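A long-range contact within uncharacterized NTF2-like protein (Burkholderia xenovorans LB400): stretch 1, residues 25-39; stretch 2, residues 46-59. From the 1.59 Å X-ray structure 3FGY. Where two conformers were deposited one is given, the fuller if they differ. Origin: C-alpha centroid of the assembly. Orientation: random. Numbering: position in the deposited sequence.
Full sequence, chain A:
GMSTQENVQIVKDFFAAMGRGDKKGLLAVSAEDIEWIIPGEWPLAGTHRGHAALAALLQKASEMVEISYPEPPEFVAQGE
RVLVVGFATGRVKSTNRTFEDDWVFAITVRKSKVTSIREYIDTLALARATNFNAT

Stretch 1, residues 25-39: GLLAVSAEDIEWIIP
Stretch 2, residues 46-59: GTHRGHAALAALLQ

How do the two backbones run against each other? Stretch 1 enters as the last turn of a helix at Gly-25, passes through extended Ser-30 and Ala-31, turns a corner in a type I turn from Ala-31 to Ile-34 (Ile-34 N to Ala-31 O, 3.1 Å), and continues as a strand to Ile-38. Residues 46-49 of stretch 2 form a strand antiparallel to it, the axes at 163° and 4.6 Å apart at closest approach. The register pairs Glu-35 with Arg-49, Trp-36 with His-48, Ile-37 with Thr-47 and Ile-38 with Gly-46. After Arg-49 the chain winds into a helix that reaches Gln-59 and beyond; its axis lies 8.2 Å from strand 34-38, at 38° to it.

What holds the strands in this register? Trp-36 and His-48 exchange two hydrogen bonds, Trp-36 N to His-48 O and His-48 N to Trp-36 O, both 2.9 Å. Ile-38 N to Gly-46 O and Gly-46 N to Ile-38 O repeat the pattern at 2.9 Å each, and Gly-50 N extends the ladder to Ile-34 O at 2.9 Å. Gly-46 (phi/psi 136/-177) and Gly-50 (88/167) both adopt backbone angles at which a CB would jam against the preceding carbonyl oxygen, so each position calls for glycine.

Which side chains lie on each face of the sheet? Glu-35 (chi1 t, chi2 t), Ile-37 (m, t), Thr-47 (chi1 m) and Arg-49 (m, t, t) share one face. There Glu-35 CG meets Thr-47 CG2 at 3.7 Å, and a water links Glu-35 OE2 (2.8 Å) to Arg-49 NH2 (2.9 Å). Trp-36, Ile-38 and His-48 point to the other face, where the helix packs. The Trp-36 ring (chi1 t, chi2 -23°) carries Leu-57 CD2 over one face, 3.7 Å from the centroid of its six-membered ring, while Leu-54 CD1 approaches its edge, 3.4 Å from Trp-36 CZ3. Leu-54 and Leu-57 are both t, p. Ile-38 (m, t) adds a contact from CD1 to Leu-57 CD1 at 3.9 Å.

How does the first helix join the contact? The CA-to-CB bond of His-51 (chi1 -75°, chi2 -169°) points sideways, but its ring end comes nearer to stretch 1, and NE2 donates to Ser-30 O at 2.9 Å and weakly to Ala-31 O at 3.1 Å, tying the helix to the chain just before the corner. Leu-27 (m, t) lays CD2 over the face of that ring, 3.7 Å from its centroid, and the same CD2 touches Leu-54 CD2 at 3.4 Å. Leu-26 (t, p) reaches Leu-58 (m, t) with a tight 3.1 Å between Leu-26 CD2 and Leu-58 CD1. Ser-30 OG turns back to Leu-26 O at 2.7 Å, and a second water joins Glu-32 O (2.6 Å) to His-51 N (2.9 Å).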

# COMPACT_ATOMS: atom_id res chain seq x y z
N GLY A 25 -20.35 -4.13 -17.73
CA GLY A 25 -20.61 -3.90 -16.30
C GLY A 25 -19.44 -3.24 -15.58
O GLY A 25 -19.65 -2.28 -14.82
N LEU A 26 -18.23 -3.74 -15.81
CA LEU A 26 -16.99 -3.17 -15.26
C LEU A 26 -16.78 -1.70 -15.64
O LEU A 26 -16.32 -0.90 -14.81
CB LEU A 26 -15.78 -3.97 -15.75
CG LEU A 26 -14.40 -3.44 -15.35
CD1 LEU A 26 -14.10 -3.77 -13.90
CD2 LEU A 26 -13.34 -4.03 -16.26
N LEU A 27 -17.08 -1.37 -16.89
CA LEU A 27 -17.00 0.01 -17.36
C LEU A 27 -18.20 0.79 -16.87
O LEU A 27 -18.15 2.02 -16.81
CB LEU A 27 -16.93 0.06 -18.88
CG LEU A 27 -15.73 -0.63 -19.55
CD1 LEU A 27 -15.90 -0.63 -21.06
CD2 LEU A 27 -14.42 0.01 -19.15
N ALA A 28 -19.29 0.09 -16.55
CA ALA A 28 -20.49 0.73 -16.02
C ALA A 28 -20.24 1.34 -14.65
O ALA A 28 -20.94 2.27 -14.25
CB ALA A 28 -21.65 -0.26 -15.96
N VAL A 29 -19.24 0.83 -13.93
CA VAL A 29 -18.85 1.40 -12.64
C VAL A 29 -17.49 2.12 -12.70
O VAL A 29 -16.90 2.41 -11.66
CB VAL A 29 -18.81 0.32 -11.51
CG1 VAL A 29 -20.20 -0.30 -11.33
CG2 VAL A 29 -17.75 -0.75 -11.77
N SER A 30 -17.02 2.41 -13.91
CA SER A 30 -15.72 3.04 -14.17
C SER A 30 -15.91 4.42 -14.79
O SER A 30 -16.63 4.55 -15.81
CB SER A 30 -14.89 2.18 -15.12
OG SER A 30 -14.42 1.01 -14.47
N ALA A 31 -15.30 5.44 -14.20
CA ALA A 31 -15.37 6.80 -14.75
C ALA A 31 -14.77 6.81 -16.15
O ALA A 31 -13.90 6.01 -16.46
CB ALA A 31 -14.68 7.80 -13.86
N GLU A 32 -15.27 7.67 -17.02
CA GLU A 32 -14.70 7.73 -18.36
C GLU A 32 -13.23 8.17 -18.34
O GLU A 32 -12.44 7.75 -19.17
CB GLU A 32 -15.56 8.60 -19.28
CG GLU A 32 -16.85 7.89 -19.71
N ASP A 33 -12.86 8.97 -17.35
CA ASP A 33 -11.49 9.44 -17.18
C ASP A 33 -10.76 8.62 -16.11
O ASP A 33 -9.81 9.11 -15.49
CB ASP A 33 -11.49 10.93 -16.80
CG ASP A 33 -12.41 11.25 -15.62
OD1 ASP A 33 -13.26 10.39 -15.27
OD2 ASP A 33 -12.27 12.35 -15.03
N ILE A 34 -11.19 7.37 -15.90
CA ILE A 34 -10.57 6.51 -14.87
C ILE A 34 -9.06 6.44 -15.08
O ILE A 34 -8.59 6.34 -16.19
CB ILE A 34 -11.20 5.09 -14.85
CG1 ILE A 34 -10.62 4.25 -13.72
CG2 ILE A 34 -11.00 4.39 -16.19
CD1 ILE A 34 -11.46 3.03 -13.35
N GLU A 35 -8.30 6.56 -13.99
CA GLU A 35 -6.86 6.49 -13.98
C GLU A 35 -6.45 5.33 -13.08
O GLU A 35 -6.92 5.29 -11.95
CB GLU A 35 -6.35 7.79 -13.36
CG GLU A 35 -4.88 7.90 -13.19
CD GLU A 35 -4.52 9.17 -12.47
OE1 GLU A 35 -4.59 9.19 -11.21
OE2 GLU A 35 -4.20 10.15 -13.15
N TRP A 36 -5.62 4.41 -13.56
CA TRP A 36 -5.15 3.28 -12.76
C TRP A 36 -3.64 3.24 -12.84
O TRP A 36 -3.04 2.95 -13.90
CB TRP A 36 -5.79 1.99 -13.28
CG TRP A 36 -5.56 0.71 -12.54
CD1 TRP A 36 -4.52 0.38 -11.69
CD2 TRP A 36 -6.38 -0.46 -12.63
NE1 TRP A 36 -4.67 -0.93 -11.24
CE2 TRP A 36 -5.79 -1.46 -11.81
CE3 TRP A 36 -7.56 -0.76 -13.33
CZ2 TRP A 36 -6.34 -2.72 -11.68
CZ3 TRP A 36 -8.10 -1.98 -13.18
CH2 TRP A 36 -7.50 -2.96 -12.38
N ILE A 37 -3.02 3.51 -11.70
CA ILE A 37 -1.58 3.64 -11.59
C ILE A 37 -0.97 2.39 -10.99
O ILE A 37 -1.37 1.95 -9.90
CB ILE A 37 -1.20 4.88 -10.73
CG1 ILE A 37 -1.81 6.19 -11.29
CG2 ILE A 37 0.31 4.97 -10.55
CD1 ILE A 37 -1.58 7.41 -10.40
N ILE A 38 0.01 1.81 -11.68
CA ILE A 38 0.68 0.60 -11.27
C ILE A 38 2.18 0.91 -11.23
O ILE A 38 2.77 1.27 -12.23
CB ILE A 38 0.36 -0.55 -12.25
CG1 ILE A 38 -1.16 -0.79 -12.31
CG2 ILE A 38 1.13 -1.82 -11.81
CD1 ILE A 38 -1.53 -2.01 -13.16
N PRO A 39 2.79 0.79 -10.03
CA PRO A 39 4.20 1.12 -9.92
C PRO A 39 5.13 -0.01 -10.36
O PRO A 39 4.67 -1.13 -10.66
CB PRO A 39 4.37 1.37 -8.42
CG PRO A 39 3.48 0.40 -7.78
CD PRO A 39 2.26 0.31 -8.73
N GLY A 46 2.67 1.36 -15.12
CA GLY A 46 2.36 2.59 -15.82
C GLY A 46 1.05 3.12 -15.32
O GLY A 46 0.44 2.54 -14.43
N THR A 47 0.62 4.22 -15.93
CA THR A 47 -0.69 4.79 -15.70
C THR A 47 -1.59 4.51 -16.90
O THR A 47 -1.34 4.94 -18.02
CB THR A 47 -0.59 6.30 -15.40
OG1 THR A 47 0.21 6.48 -14.23
CG2 THR A 47 -1.95 6.94 -15.17
N HIS A 48 -2.66 3.78 -16.63
CA HIS A 48 -3.63 3.36 -17.62
C HIS A 48 -4.84 4.27 -17.48
O HIS A 48 -5.47 4.31 -16.44
CB HIS A 48 -3.99 1.90 -17.34
CG HIS A 48 -2.79 1.00 -17.28
ND1 HIS A 48 -2.33 0.30 -18.37
CD2 HIS A 48 -1.93 0.75 -16.26
CE1 HIS A 48 -1.25 -0.39 -18.01
NE2 HIS A 48 -0.99 -0.13 -16.73
N ARG A 49 -5.14 5.02 -18.54
CA ARG A 49 -6.17 6.06 -18.53
C ARG A 49 -7.30 5.77 -19.50
O ARG A 49 -7.06 5.58 -20.69
CB ARG A 49 -5.60 7.38 -19.02
CG ARG A 49 -4.66 8.00 -18.15
CD ARG A 49 -4.38 9.42 -18.66
NE ARG A 49 -3.33 9.87 -17.81
CZ ARG A 49 -2.05 9.70 -18.06
NH1 ARG A 49 -1.65 9.21 -19.22
NH2 ARG A 49 -1.16 10.09 -17.16
N GLY A 50 -8.54 5.79 -19.00
CA GLY A 50 -9.70 5.64 -19.86
C GLY A 50 -10.11 4.20 -20.09
O GLY A 50 -9.39 3.27 -19.76
N HIS A 51 -11.31 4.04 -20.64
CA HIS A 51 -11.91 2.71 -20.78
C HIS A 51 -11.15 1.76 -21.69
O HIS A 51 -11.01 0.59 -21.37
CB HIS A 51 -13.36 2.84 -21.25
CG HIS A 51 -14.32 3.30 -20.20
ND1 HIS A 51 -15.69 3.25 -20.37
CD2 HIS A 51 -14.11 3.81 -18.96
CE1 HIS A 51 -16.28 3.70 -19.28
NE2 HIS A 51 -15.35 4.06 -18.41
N ALA A 52 -10.64 2.26 -22.81
CA ALA A 52 -9.88 1.41 -23.71
C ALA A 52 -8.62 0.88 -23.02
O ALA A 52 -8.32 -0.31 -23.12
CB ALA A 52 -9.52 2.15 -24.99
N ALA A 53 -7.90 1.76 -22.32
CA ALA A 53 -6.70 1.38 -21.60
C ALA A 53 -7.03 0.37 -20.51
O ALA A 53 -6.25 -0.55 -20.27
CB ALA A 53 -6.00 2.60 -21.01
N LEU A 54 -8.17 0.55 -19.84
CA LEU A 54 -8.64 -0.37 -18.79
C LEU A 54 -8.80 -1.77 -19.38
O LEU A 54 -8.34 -2.76 -18.82
CB LEU A 54 -9.98 0.11 -18.20
CG LEU A 54 -10.70 -0.75 -17.15
CD1 LEU A 54 -9.83 -0.96 -15.93
CD2 LEU A 54 -12.02 -0.10 -16.76
N ALA A 55 -9.48 -1.82 -20.53
CA ALA A 55 -9.73 -3.08 -21.22
C ALA A 55 -8.41 -3.75 -21.62
O ALA A 55 -8.22 -4.96 -21.45
CB ALA A 55 -10.57 -2.82 -22.46
N ALA A 56 -7.50 -2.96 -22.18
CA ALA A 56 -6.20 -3.44 -22.62
C ALA A 56 -5.38 -3.99 -21.45
O ALA A 56 -4.66 -4.99 -21.58
CB ALA A 56 -5.43 -2.29 -23.28
N LEU A 57 -5.46 -3.31 -20.31
CA LEU A 57 -4.75 -3.73 -19.09
C LEU A 57 -5.25 -5.08 -18.62
O LEU A 57 -4.45 -5.98 -18.37
CB LEU A 57 -4.96 -2.69 -17.99
CG LEU A 57 -4.56 -3.09 -16.56
CD1 LEU A 57 -3.05 -3.47 -16.50
CD2 LEU A 57 -4.93 -1.98 -15.57
N LEU A 58 -6.58 -5.24 -18.55
CA LEU A 58 -7.18 -6.50 -18.13
C LEU A 58 -6.81 -7.65 -19.11
O LEU A 58 -6.49 -8.78 -18.68
CB LEU A 58 -8.69 -6.32 -17.95
CG LEU A 58 -9.09 -5.31 -16.83
CD1 LEU A 58 -10.58 -5.35 -16.54
CD2 LEU A 58 -8.31 -5.50 -15.55
N GLN A 59 -6.76 -7.33 -20.40
CA GLN A 59 -6.41 -8.33 -21.42
C GLN A 59 -4.93 -8.72 -21.26
O GLN A 59 -4.58 -9.90 -21.24
CB GLN A 59 -6.68 -7.81 -22.84
CG GLN A 59 -6.32 -8.79 -23.96
CD GLN A 59 -7.12 -10.06 -23.89
OE1 GLN A 59 -8.28 -10.06 -23.47
NE2 GLN A 59 -6.50 -11.17 -24.33
O HOH W 1 -12.59 6.49 -21.47
O HOH W 2 -1.75 10.79 -14.41